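Local coordinates for hypothetical protein PG1100 (Porphyromonas gingivalis, PDB 1ZBS), which is probably an N-acetylglucosamine kinase of the ASKHA (acetate and sugar kinase, Hsc70, actin) superfamily, transferring phosphate from ATP to an amino sugar, at residues Gly5-Ser9 and Thr10-Trp14. Numbering follows the deposited sequence.
Sequences GDSGS and TKTDW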
loop_
_atom_site.group_PDB
_atom_site.type_symbol
_atom_site.label_atom_id
_atom_site.label_comp_id
_atom_site.label_asym_id
_atom_site.label_seq_id
_atom_site.Cartn_x
_atom_site.Cartn_y
_atom_site.Cartn_z
ATOM N N GLY A 5 -11.302 7.253 -27.916
ATOM C CA GLY A 5 -10.884 6.232 -26.978
ATOM C C GLY A 5 -10.617 6.786 -25.597
ATOM O O GLY A 5 -9.969 7.822 -25.447
ATOM N N ASP A 6 -11.131 6.088 -24.591
ATOM C CA ASP A 6 -10.951 6.476 -23.203
ATOM C C ASP A 6 -10.397 5.271 -22.454
ATOM O O ASP A 6 -11.123 4.317 -22.178
ATOM C CB ASP A 6 -12.285 6.897 -22.596
ATOM C CG ASP A 6 -12.113 7.657 -21.303
ATOM O OD1 ASP A 6 -11.537 8.766 -21.342
ATOM O OD2 ASP A 6 -12.550 7.151 -20.247
ATOM N N SER A 7 -9.107 5.323 -22.131
ATOM C CA SER A 7 -8.442 4.227 -21.435
ATOM C C SER A 7 -8.210 4.475 -19.952
ATOM O O SER A 7 -7.717 5.528 -19.550
ATOM C CB SER A 7 -7.099 3.917 -22.104
ATOM O OG SER A 7 -6.421 2.866 -21.430
ATOM N N GLY A 8 -8.567 3.480 -19.148
ATOM C CA GLY A 8 -8.383 3.569 -17.713
ATOM C C GLY A 8 -7.456 2.462 -17.251
ATOM O O GLY A 8 -6.884 1.736 -18.069
ATOM N N SER A 9 -7.306 2.329 -15.938
ATOM C CA SER A 9 -6.446 1.302 -15.363
ATOM C C SER A 9 -7.197 -0.020 -15.238
ATOM O O SER A 9 -7.210 -0.643 -14.174
ATOM C CB SER A 9 -5.930 1.755 -13.991
ATOM O OG SER A 9 -6.984 2.249 -13.177
ATOM N N THR A 10 -7.826 -0.431 -16.339
ATOM C CA THR A 10 -8.591 -1.674 -16.405
ATOM C C THR A 10 -8.890 -2.029 -17.862
ATOM O O THR A 10 -8.377 -3.024 -18.384
ATOM C CB THR A 10 -9.929 -1.561 -15.629
ATOM O OG1 THR A 10 -9.659 -1.534 -14.220
ATOM C CG2 THR A 10 -10.844 -2.740 -15.946
ATOM N N LYS A 11 -9.712 -1.210 -18.514
ATOM C CA LYS A 11 -10.077 -1.437 -19.912
ATOM C C LYS A 11 -10.072 -0.129 -20.716
ATOM O O LYS A 11 -9.905 0.958 -20.158
ATOM C CB LYS A 11 -11.467 -2.086 -19.994
ATOM C CG LYS A 11 -12.642 -1.097 -20.102
ATOM C CD LYS A 11 -12.869 -0.266 -18.840
ATOM C CE LYS A 11 -13.684 -1.034 -17.781
ATOM N NZ LYS A 11 -13.950 -0.188 -16.548
ATOM N N THR A 12 -10.252 -0.239 -22.028
ATOM C CA THR A 12 -10.285 0.938 -22.888
ATOM C C THR A 12 -11.614 0.989 -23.624
ATOM O O THR A 12 -11.987 0.032 -24.295
ATOM C CB THR A 12 -9.161 0.911 -23.924
ATOM O OG1 THR A 12 -7.920 0.624 -23.273
ATOM C CG2 THR A 12 -9.061 2.258 -24.627
ATOM N N ASP A 13 -12.331 2.100 -23.493
ATOM C CA ASP A 13 -13.620 2.243 -24.157
ATOM C C ASP A 13 -13.480 3.024 -25.466
ATOM O O ASP A 13 -12.946 4.132 -25.484
ATOM C CB ASP A 13 -14.612 2.949 -23.234
ATOM C CG ASP A 13 -16.041 2.828 -23.721
ATOM O OD1 ASP A 13 -16.950 3.350 -23.040
ATOM O OD2 ASP A 13 -16.252 2.207 -24.788
ATOM N N TRP A 14 -13.961 2.435 -26.557
ATOM C CA TRP A 14 -13.885 3.066 -27.867
ATOM C C TRP A 14 -15.258 3.407 -28.441
ATOM O O TRP A 14 -16.270 2.778 -28.103
ATOM C CB TRP A 14 -13.170 2.154 -28.870
ATOM C CG TRP A 14 -11.726 1.904 -28.601
ATOM C CD1 TRP A 14 -11.189 0.856 -27.913
ATOM C CD2 TRP A 14 -10.621 2.703 -29.039
ATOM N NE1 TRP A 14 -9.813 0.949 -27.902
ATOM C CE2 TRP A 14 -9.439 2.076 -28.584
ATOM C CE3 TRP A 14 -10.516 3.889 -29.774
ATOM C CZ2 TRP A 14 -8.167 2.594 -28.841
ATOM C CZ3 TRP A 14 -9.246 4.408 -30.031
ATOM C CH2 TRP A 14 -8.090 3.759 -29.563
#
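Trp14 lays its six-membered ring over Gly5, the residue it faces in a non-hydrogen-bonded antiparallel pair. The CA of Gly5 stands 4.1 Å from the centroid of that ring in a CH-pi contact, displaced toward the rim, with CE3 of Trp14 the nearest ring atom. In Trp14, chi1 of -66° places CG beside the backbone N, anti to the carbonyl carbon, and chi2 of 94° turns the six-membered ring over Gly5. On the same face, Ser7 and Thr12 meet alongside one another, their CA atoms only 4.0 Å apart. The methyl CG2 of Thr12 rests 3.6 Å from CB of Ser7, while the two hydroxyls lie side by side; OG of Ser7 finds its partners in the carbonyls of Gly30 and Ile31.

Asp6 and Asp13 form the intervening hydrogen-bonded pair and send their side chains to the other face. Both backbone bonds between them are 2.8 Å long, from Asp6 N to Asp13 O and from Asp13 N to Asp6 O. Their carboxylates diverge, that of Asp13 forming a salt bridge with Arg25, which probably favours its charged form. Toward the turn, Gly8 N donates an almost straight bond (174°) to Lys11 O, and inside this closure Ser9 makes an inverse gamma turn.

The hairpin, with Asp6 and Gly8 leading into its turn, probably corresponds to the phosphate-1 loop of ASKHA proteins, consistent with ATP binding. Strand 11-18 lies between strand 21-29 and strand 2-7, which pairs in turn with the parallel strand 62-67; on the face of Ser7, Thr12 and Trp14, Phe65 of strand 62-67 touches Ser7 and Thr12, Phe26 of strand 21-29 touches Trp14, and Ile31 in the following loop touches Thr12 and Trp14.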